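PDB 5IG9: ATP grasp ligase, which probably uses ATP to couple a carboxylate to an amine or similar group, as ATP-grasp ligases such as the ribosomal S6-glutamic acid ligases do. Local coordinates for residues G136-G141 and D287-F292; T142-N147 and P203-E208; A213-I218 and D281-P286. All blocks are in the same frame, centred on the assembly; numbering follows the deposited sequence.

Interaction 1 (G136-G141 and D287-F292); sequences GLLIPG and DERYIF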
loop_
_atom_site.group_PDB
_atom_site.type_symbol
_atom_site.label_atom_id
_atom_site.label_comp_id
_atom_site.label_asym_id
_atom_site.label_seq_id
_atom_site.Cartn_x
_atom_site.Cartn_y
_atom_site.Cartn_z
ATOM N N GLY A 136 3.194 -25.819 4.845
ATOM C CA GLY A 136 2.930 -27.159 4.370
ATOM C C GLY A 136 1.884 -27.275 3.286
ATOM O O GLY A 136 1.479 -28.398 2.960
ATOM N N LEU A 137 1.432 -26.161 2.718
ATOM C CA LEU A 137 0.433 -26.182 1.661
ATOM C C LEU A 137 1.116 -26.200 0.301
ATOM O O LEU A 137 2.107 -25.500 0.078
ATOM C CB LEU A 137 -0.496 -24.971 1.769
ATOM C CG LEU A 137 -1.450 -24.897 2.965
ATOM C CD1 LEU A 137 -1.950 -23.473 3.163
ATOM C CD2 LEU A 137 -2.617 -25.850 2.783
ATOM N N LEU A 138 0.589 -27.019 -0.604
ATOM C CA LEU A 138 1.128 -27.071 -1.955
ATOM C C LEU A 138 0.752 -25.807 -2.714
ATOM O O LEU A 138 -0.392 -25.346 -2.657
ATOM C CB LEU A 138 0.605 -28.301 -2.697
ATOM C CG LEU A 138 0.946 -29.658 -2.088
ATOM C CD1 LEU A 138 0.199 -30.756 -2.814
ATOM C CD2 LEU A 138 2.445 -29.901 -2.123
ATOM N N ILE A 139 1.724 -25.237 -3.417
ATOM C CA ILE A 139 1.488 -24.051 -4.235
ATOM C C ILE A 139 1.993 -24.320 -5.648
ATOM O O ILE A 139 2.970 -25.064 -5.827
ATOM C CB ILE A 139 2.160 -22.807 -3.633
ATOM C CG1 ILE A 139 3.669 -23.019 -3.499
ATOM C CG2 ILE A 139 1.547 -22.464 -2.280
ATOM C CD1 ILE A 139 4.409 -21.782 -3.059
ATOM N N PRO A 140 1.372 -23.744 -6.675
ATOM C CA PRO A 140 1.852 -23.971 -8.040
ATOM C C PRO A 140 3.147 -23.227 -8.304
ATOM O O PRO A 140 3.413 -22.168 -7.729
ATOM C CB PRO A 140 0.712 -23.429 -8.907
ATOM C CG PRO A 140 0.108 -22.356 -8.069
ATOM C CD PRO A 140 0.224 -22.819 -6.641
ATOM N N GLY A 141 3.960 -23.804 -9.186
ATOM C CA GLY A 141 5.194 -23.163 -9.606
ATOM C C GLY A 141 4.928 -21.796 -10.208
ATOM O O GLY A 141 4.206 -21.681 -11.201
ATOM N N ASP A 287 -6.521 -36.736 -8.072
ATOM C CA ASP A 287 -5.946 -37.547 -7.004
ATOM C C ASP A 287 -5.939 -36.829 -5.653
ATOM O O ASP A 287 -5.118 -37.162 -4.789
ATOM C CB ASP A 287 -4.528 -38.003 -7.373
ATOM C CG ASP A 287 -3.586 -36.845 -7.664
ATOM O OD1 ASP A 287 -4.005 -35.886 -8.345
ATOM O OD2 ASP A 287 -2.418 -36.899 -7.221
ATOM N N GLU A 288 -6.824 -35.845 -5.471
ATOM C CA GLU A 288 -7.122 -35.242 -4.167
ATOM C C GLU A 288 -5.901 -34.582 -3.526
ATOM O O GLU A 288 -5.667 -34.706 -2.322
ATOM C CB GLU A 288 -7.741 -36.266 -3.216
ATOM C CG GLU A 288 -9.233 -36.449 -3.409
ATOM C CD GLU A 288 -9.868 -37.231 -2.279
ATOM O OE1 GLU A 288 -9.770 -38.478 -2.291
ATOM O OE2 GLU A 288 -10.451 -36.596 -1.370
ATOM N N ARG A 289 -5.127 -33.861 -4.330
ATOM C CA ARG A 289 -4.093 -32.975 -3.813
ATOM C C ARG A 289 -4.645 -31.559 -3.745
ATOM O O ARG A 289 -5.255 -31.074 -4.704
ATOM C CB ARG A 289 -2.841 -33.012 -4.694
ATOM C CG ARG A 289 -2.062 -34.311 -4.608
ATOM C CD ARG A 289 -0.920 -34.346 -5.613
ATOM N NE ARG A 289 0.166 -33.434 -5.263
ATOM C CZ ARG A 289 1.281 -33.804 -4.640
ATOM N NH1 ARG A 289 1.461 -35.070 -4.289
ATOM N NH2 ARG A 289 2.217 -32.910 -4.364
ATOM N N TYR A 290 -4.443 -30.902 -2.603
ATOM C CA TYR A 290 -4.967 -29.562 -2.370
ATOM C C TYR A 290 -3.863 -28.540 -2.611
ATOM O O TYR A 290 -2.835 -28.555 -1.925
ATOM C CB TYR A 290 -5.527 -29.429 -0.954
ATOM C CG TYR A 290 -6.769 -30.259 -0.691
ATOM C CD1 TYR A 290 -6.667 -31.598 -0.343
ATOM C CD2 TYR A 290 -8.039 -29.702 -0.786
ATOM C CE1 TYR A 290 -7.793 -32.363 -0.100
ATOM C CE2 TYR A 290 -9.172 -30.460 -0.546
ATOM C CZ TYR A 290 -9.043 -31.789 -0.202
ATOM O OH TYR A 290 -10.166 -32.550 0.041
ATOM N N ILE A 291 -4.083 -27.653 -3.577
ATOM C CA ILE A 291 -3.117 -26.632 -3.965
ATOM C C ILE A 291 -3.660 -25.272 -3.554
ATOM O O ILE A 291 -4.782 -24.909 -3.922
ATOM C CB ILE A 291 -2.827 -26.672 -5.476
ATOM C CG1 ILE A 291 -1.994 -27.904 -5.839
ATOM C CG2 ILE A 291 -2.124 -25.400 -5.925
ATOM C CD1 ILE A 291 -2.808 -29.146 -6.129
ATOM N N PHE A 292 -2.866 -24.525 -2.792
ATOM C CA PHE A 292 -3.223 -23.162 -2.424
ATOM C C PHE A 292 -2.910 -22.216 -3.577
ATOM O O PHE A 292 -1.807 -22.241 -4.130
ATOM C CB PHE A 292 -2.463 -22.728 -1.170
ATOM C CG PHE A 292 -2.611 -21.266 -0.846
ATOM C CD1 PHE A 292 -3.712 -20.811 -0.136
ATOM C CD2 PHE A 292 -1.656 -20.346 -1.251
ATOM C CE1 PHE A 292 -3.856 -19.467 0.161
ATOM C CE2 PHE A 292 -1.796 -18.999 -0.956
ATOM C CZ PHE A 292 -2.897 -18.562 -0.248
#
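The F292 ring meets I139 at its edge: CG2 of I139, a residue also packed by G48 of the second subunit, lies near the ring plane, 4.0 Å from F292 CD2, and 136-141 places nothing over either face. With CG anti to the backbone N (chi1 171°), the ring swings away from the loop toward A132 and L269, and F292 CB stays beside L137 CB. A second flat group, the R289 guanidinium, is approached obliquely by L138 CD1, which lies 3.3 Å from R289 NH2; the two side chains cross at about a right angle. A bend at chi3 (71°) turns the arginine back onto the leucine. Further along the loop, P140 CD sits 3.6 Å from I291 CG2. One backbone bond ties the pieces together: F292 N gives its hydrogen to L138 O at 2.6 Å, while I291 CA makes a CH contact with the same oxygen. The loop follows helix 125-134, closed by a Schellman motif at G136, and residues 137-140 run at 85° to residues 289-292, where strand 290-296, outermost in its antiparallel sheet, begins. An alanine at L138 would keep the backbone bond but would probably leave the R289 guanidinium without its apolar neighbour and freer to turn. Apart from that bond the contact is mostly apolar, with the R289 guanidinium the exception, so it rests mainly on the fit of side chains.

Interaction 2 (T142-N147 and P203-E208); sequences TLTSNN and PMTFQE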
loop_
_atom_site.group_PDB
_atom_site.type_symbol
_atom_site.label_atom_id
_atom_site.label_comp_id
_atom_site.label_asym_id
_atom_site.label_seq_id
_atom_site.Cartn_x
_atom_site.Cartn_y
_atom_site.Cartn_z
ATOM N N THR A 142 5.504 -20.753 -9.621
ATOM C CA THR A 142 5.192 -19.382 -9.994
ATOM C C THR A 142 6.468 -18.621 -10.320
ATOM O O THR A 142 7.475 -18.748 -9.619
ATOM C CB THR A 142 4.416 -18.678 -8.872
ATOM O OG1 THR A 142 3.218 -19.407 -8.592
ATOM C CG2 THR A 142 4.056 -17.260 -9.271
ATOM N N LEU A 143 6.421 -17.836 -11.397
ATOM C CA LEU A 143 7.543 -16.998 -11.799
ATOM C C LEU A 143 7.010 -15.647 -12.241
ATOM O O LEU A 143 6.258 -15.567 -13.218
ATOM C CB LEU A 143 8.352 -17.643 -12.927
ATOM C CG LEU A 143 9.365 -16.722 -13.619
ATOM C CD1 LEU A 143 10.456 -16.279 -12.649
ATOM C CD2 LEU A 143 9.971 -17.387 -14.850
ATOM N N THR A 144 7.395 -14.593 -11.524
ATOM C CA THR A 144 7.191 -13.222 -11.970
ATOM C C THR A 144 8.498 -12.731 -12.575
ATOM O O THR A 144 9.540 -12.760 -11.912
ATOM C CB THR A 144 6.759 -12.308 -10.820
ATOM O OG1 THR A 144 7.917 -11.825 -10.126
ATOM C CG2 THR A 144 5.870 -13.057 -9.837
ATOM N N SER A 145 8.450 -12.291 -13.828
ATOM C CA SER A 145 9.690 -12.051 -14.549
ATOM C C SER A 145 9.474 -11.067 -15.690
ATOM O O SER A 145 8.396 -11.009 -16.288
ATOM C CB SER A 145 10.265 -13.367 -15.091
ATOM O OG SER A 145 11.413 -13.137 -15.887
ATOM N N ASN A 146 10.523 -10.292 -15.972
ATOM C CA ASN A 146 10.635 -9.470 -17.171
ATOM C C ASN A 146 11.709 -10.006 -18.112
ATOM O O ASN A 146 12.153 -9.295 -19.018
ATOM C CB ASN A 146 10.942 -8.018 -16.797
ATOM C CG ASN A 146 12.323 -7.852 -16.185
ATOM O OD1 ASN A 146 12.719 -8.612 -15.303
ATOM N ND2 ASN A 146 13.066 -6.859 -16.662
ATOM N N ASN A 147 12.131 -11.248 -17.905
ATOM C CA ASN A 147 13.275 -11.838 -18.597
ATOM C C ASN A 147 12.805 -12.967 -19.503
ATOM O O ASN A 147 12.364 -14.019 -18.998
ATOM C CB ASN A 147 14.287 -12.349 -17.571
ATOM C CG ASN A 147 15.471 -13.043 -18.206
ATOM O OD1 ASN A 147 15.739 -12.879 -19.393
ATOM N ND2 ASN A 147 16.194 -13.825 -17.410
ATOM N N PRO A 203 6.714 -6.570 -16.578
ATOM C CA PRO A 203 6.775 -7.998 -16.256
ATOM C C PRO A 203 5.379 -8.592 -16.155
ATOM O O PRO A 203 4.364 -7.895 -16.148
ATOM C CB PRO A 203 7.492 -8.031 -14.905
ATOM C CG PRO A 203 7.172 -6.714 -14.296
ATOM C CD PRO A 203 7.130 -5.733 -15.441
ATOM N N MET A 204 5.343 -9.918 -16.089
ATOM C CA MET A 204 4.110 -10.642 -15.830
ATOM C C MET A 204 4.402 -11.755 -14.840
ATOM O O MET A 204 5.558 -12.059 -14.536
ATOM C CB MET A 204 3.492 -11.206 -17.113
ATOM C CG MET A 204 3.080 -10.148 -18.113
ATOM S SD MET A 204 1.862 -10.742 -19.297
ATOM C CE MET A 204 0.440 -10.948 -18.231
ATOM N N THR A 205 3.335 -12.361 -14.332
ATOM C CA THR A 205 3.431 -13.477 -13.401
ATOM C C THR A 205 2.940 -14.735 -14.104
ATOM O O THR A 205 1.796 -14.784 -14.571
ATOM C CB THR A 205 2.622 -13.210 -12.130
ATOM O OG1 THR A 205 3.156 -12.063 -11.455
ATOM C CG2 THR A 205 2.694 -14.405 -11.196
ATOM N N PHE A 206 3.807 -15.739 -14.186
ATOM C CA PHE A 206 3.500 -17.005 -14.832
ATOM C C PHE A 206 3.390 -18.106 -13.788
ATOM O O PHE A 206 4.106 -18.104 -12.783
ATOM C CB PHE A 206 4.571 -17.362 -15.867
ATOM C CG PHE A 206 4.796 -16.290 -16.886
ATOM C CD1 PHE A 206 5.716 -15.282 -16.657
ATOM C CD2 PHE A 206 4.074 -16.276 -18.067
ATOM C CE1 PHE A 206 5.920 -14.290 -17.587
ATOM C CE2 PHE A 206 4.275 -15.285 -19.001
ATOM C CZ PHE A 206 5.200 -14.290 -18.762
ATOM N N GLN A 207 2.481 -19.049 -14.035
ATOM C CA GLN A 207 2.185 -20.101 -13.072
ATOM C C GLN A 207 2.007 -21.444 -13.761
ATOM O O GLN A 207 1.497 -21.516 -14.883
ATOM C CB GLN A 207 0.919 -19.781 -12.268
ATOM C CG GLN A 207 1.158 -18.871 -11.081
ATOM C CD GLN A 207 -0.027 -18.824 -10.142
ATOM O OE1 GLN A 207 -1.165 -19.046 -10.546
ATOM N NE2 GLN A 207 0.239 -18.541 -8.874
ATOM N N GLU A 208 2.421 -22.504 -13.068
ATOM C CA GLU A 208 2.155 -23.864 -13.515
ATOM C C GLU A 208 0.655 -24.105 -13.622
ATOM O O GLU A 208 -0.090 -23.900 -12.660
ATOM C CB GLU A 208 2.786 -24.856 -12.535
ATOM C CG GLU A 208 2.311 -26.297 -12.665
ATOM C CD GLU A 208 2.888 -27.191 -11.577
ATOM O OE1 GLU A 208 3.411 -26.647 -10.581
ATOM O OE2 GLU A 208 2.827 -28.434 -11.718
#
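Strands 142-145 and 204-208 run antiparallel, axes 4.5 Å apart at their closest and directions 162° apart, with L143-F206 and S145-M204 as hydrogen-bonded pairs alternating with the non-hydrogen-bonded pairs T142-Q207 and T144-T205. The L143-F206 pair is closed by F206 N to L143 O at 2.6 Å and L143 N to F206 O at 2.7 Å. On the face carrying T142, T144, T205 and Q207, three methyls gather: T205 CG2, anti to its backbone N, lies 3.7 Å from T142 CG2 and equally 3.7 Å from T144 CG2. T144 and T205 stand side by side, pointing the same way. Q207 and T142 do likewise, and the extended glutamine chain brings NE2 to within 3.1 Å of T142 OG1, a bent bond (139°) with the hydroxyl tilted 24° from the amide plane. That hydroxyl also bonds the P140 carbonyl, so it is gripped twice. On the other face, the F206 ring turns its edge to L143 O, CD1 being 3.5 Å away, and V151 and F154 of helix 148-157 pack against the F206 side chain. Just before strand 204-208, P203 CB rests against S145 O; S145 OG accepts from N147 N in an ST turn preceding helix 148-157. The strand pair belongs to a four-stranded antiparallel sheet that, with this helix, is consistent with the central ATP-grasp subdomain. D44 of the second subunit bonds S145 OG. A strand of that subunit pairs with T142-S145, so strand 142-145 is probably hydrogen-bonded along both edges and the sheet continues across the dimer interface.

Interaction 3 (A213-I218 and D281-P286); sequences ALELRI and DMIVTP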
loop_
_atom_site.group_PDB
_atom_site.type_symbol
_atom_site.label_atom_id
_atom_site.label_comp_id
_atom_site.label_asym_id
_atom_site.label_seq_id
_atom_site.Cartn_x
_atom_site.Cartn_y
_atom_site.Cartn_z
ATOM N N ALA A 213 -9.746 -31.048 -10.581
ATOM C CA ALA A 213 -11.069 -31.650 -10.574
ATOM C C ALA A 213 -12.096 -30.717 -9.954
ATOM O O ALA A 213 -13.236 -30.644 -10.425
ATOM C CB ALA A 213 -11.042 -32.976 -9.812
ATOM N N LEU A 214 -11.704 -29.989 -8.913
ATOM C CA LEU A 214 -12.597 -29.085 -8.210
ATOM C C LEU A 214 -11.917 -27.744 -7.977
ATOM O O LEU A 214 -10.693 -27.658 -7.845
ATOM C CB LEU A 214 -13.041 -29.672 -6.863
ATOM C CG LEU A 214 -13.921 -30.923 -6.879
ATOM C CD1 LEU A 214 -14.200 -31.383 -5.460
ATOM C CD2 LEU A 214 -15.223 -30.670 -7.618
ATOM N N GLU A 215 -12.733 -26.696 -7.937
ATOM C CA GLU A 215 -12.322 -25.371 -7.500
ATOM C C GLU A 215 -12.972 -25.081 -6.155
ATOM O O GLU A 215 -14.188 -25.248 -6.004
ATOM C CB GLU A 215 -12.717 -24.301 -8.523
ATOM C CG GLU A 215 -11.922 -24.344 -9.816
ATOM C CD GLU A 215 -12.198 -23.150 -10.710
ATOM O OE1 GLU A 215 -13.296 -23.084 -11.303
ATOM O OE2 GLU A 215 -11.314 -22.273 -10.810
ATOM N N LEU A 216 -12.165 -24.660 -5.184
ATOM C CA LEU A 216 -12.640 -24.361 -3.839
ATOM C C LEU A 216 -12.659 -22.854 -3.619
ATOM O O LEU A 216 -11.693 -22.161 -3.958
ATOM C CB LEU A 216 -11.757 -25.023 -2.778
ATOM C CG LEU A 216 -11.535 -26.534 -2.862
ATOM C CD1 LEU A 216 -10.733 -27.020 -1.669
ATOM C CD2 LEU A 216 -12.857 -27.263 -2.953
ATOM N N ARG A 217 -13.754 -22.355 -3.050
ATOM C CA ARG A 217 -13.867 -20.971 -2.598
ATOM C C ARG A 217 -14.079 -20.995 -1.094
ATOM O O ARG A 217 -15.142 -21.399 -0.620
ATOM C CB ARG A 217 -15.009 -20.245 -3.304
ATOM C CG ARG A 217 -15.147 -18.783 -2.911
ATOM C CD ARG A 217 -13.977 -17.946 -3.415
ATOM N NE ARG A 217 -14.184 -16.519 -3.180
ATOM C CZ ARG A 217 -13.426 -15.559 -3.699
ATOM N NH1 ARG A 217 -12.406 -15.872 -4.487
ATOM N NH2 ARG A 217 -13.688 -14.286 -3.434
ATOM N N ILE A 218 -13.073 -20.556 -0.351
ATOM C CA ILE A 218 -13.045 -20.671 1.102
ATOM C C ILE A 218 -13.101 -19.275 1.699
ATOM O O ILE A 218 -12.191 -18.466 1.489
ATOM C CB ILE A 218 -11.797 -21.428 1.573
ATOM C CG1 ILE A 218 -11.712 -22.770 0.845
ATOM C CG2 ILE A 218 -11.817 -21.612 3.080
ATOM C CD1 ILE A 218 -10.391 -23.458 0.998
ATOM N N ASP A 281 -8.633 -19.077 -2.422
ATOM C CA ASP A 281 -8.850 -19.883 -3.611
ATOM C C ASP A 281 -7.947 -21.106 -3.552
ATOM O O ASP A 281 -6.733 -20.977 -3.356
ATOM C CB ASP A 281 -8.568 -19.076 -4.880
ATOM C CG ASP A 281 -9.630 -18.033 -5.151
ATOM O OD1 ASP A 281 -10.769 -18.231 -4.689
ATOM O OD2 ASP A 281 -9.335 -17.028 -5.833
ATOM N N MET A 282 -8.539 -22.289 -3.703
ATOM C CA MET A 282 -7.779 -23.525 -3.806
ATOM C C MET A 282 -8.344 -24.358 -4.945
ATOM O O MET A 282 -9.431 -24.092 -5.464
ATOM C CB MET A 282 -7.797 -24.324 -2.498
ATOM C CG MET A 282 -7.256 -23.585 -1.286
ATOM S SD MET A 282 -7.134 -24.641 0.169
ATOM C CE MET A 282 -5.720 -25.654 -0.253
ATOM N N ILE A 283 -7.580 -25.373 -5.343
ATOM C CA ILE A 283 -8.027 -26.358 -6.318
ATOM C C ILE A 283 -7.682 -27.745 -5.797
ATOM O O ILE A 283 -6.737 -27.923 -5.021
ATOM C CB ILE A 283 -7.405 -26.147 -7.716
ATOM C CG1 ILE A 283 -5.882 -26.203 -7.636
ATOM C CG2 ILE A 283 -7.871 -24.834 -8.324
ATOM C CD1 ILE A 283 -5.202 -26.126 -8.974
ATOM N N VAL A 284 -8.459 -28.733 -6.231
ATOM C CA VAL A 284 -8.258 -30.126 -5.858
ATOM C C VAL A 284 -8.041 -30.934 -7.126
ATOM O O VAL A 284 -8.875 -30.906 -8.040
ATOM C CB VAL A 284 -9.447 -30.688 -5.058
ATOM C CG1 VAL A 284 -9.092 -32.050 -4.476
ATOM C CG2 VAL A 284 -9.861 -29.722 -3.960
ATOM N N THR A 285 -6.930 -31.653 -7.177
ATOM C CA THR A 285 -6.634 -32.518 -8.301
ATOM C C THR A 285 -7.554 -33.735 -8.286
ATOM O O THR A 285 -8.226 -34.012 -7.290
ATOM C CB THR A 285 -5.172 -32.953 -8.255
ATOM O OG1 THR A 285 -4.934 -33.729 -7.074
ATOM C CG2 THR A 285 -4.256 -31.739 -8.256
ATOM N N PRO A 286 -7.636 -34.465 -9.401
ATOM C CA PRO A 286 -8.363 -35.743 -9.372
ATOM C C PRO A 286 -7.832 -36.719 -8.331
ATOM O O PRO A 286 -8.627 -37.459 -7.739
ATOM C CB PRO A 286 -8.192 -36.266 -10.803
ATOM C CG PRO A 286 -8.072 -35.026 -11.629
ATOM C CD PRO A 286 -7.324 -34.036 -10.776
#
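L216 lays its CD1 against V284 CG2, 3.6 Å away, the two side chains crossing at a slant, and its CB also meets M282 CB. L214 CB faces V284 CB on the same side, and I218 joins them from the end of the row, its CD1 3.6 Å from M282 SD. The end of M282 leads away from L216, with the chain bent at chi3 (74°), and I262 and L266 of helix 260-273 lie against this methionine. The other face of the sheet is more polar. R217 has CG anti to its backbone N, and a bend at chi2 carries NH1 to 2.9 Å from D281 OD1, a salt bridge entering on the syn side of the carboxylate. The two planes are turned 37° apart, and R217 NH2 is held as well by the E300 carbonyl, which fixes the guanidinium from two directions. These strands, 214-221 and 277-284, are antiparallel neighbours inside a five-stranded sheet, as in the C-terminal part of ATP-grasp enzymes, and their pairing begins with a classic beta bulge. There A213 N (2.7 Å) and L214 N (3.1 Å) both donate to V284 O. The regular ladder follows, with V284 N to L214 O and L216 N to M282 O. Beyond the bulge, A213 CB touches the ring of P286, 4.0 Å from CD, where the chain leaves the strand.

From the N terminus, the chain completes the parallel sheet and helix 125-134 before reaching 136-141, the first arm of interaction 1. Interaction 2 opens directly after it at 142-147 and closes at 203-208, and interaction 3 follows in series, from 213-218 to 281-286. Interaction 1 closes last, at 287-292, so both others nest inside its loop and none cross. G141 O probably bonds E208 N, joining interaction 1 to the sheet of interaction 2. I291 N probably bonds I283 O, as expected of neighbouring strands 277-284 and 290-296. Interactions 2 and 3 do not touch; residues 136-141 bridge the two, touching strand 290-296 and leading into strand 142-145.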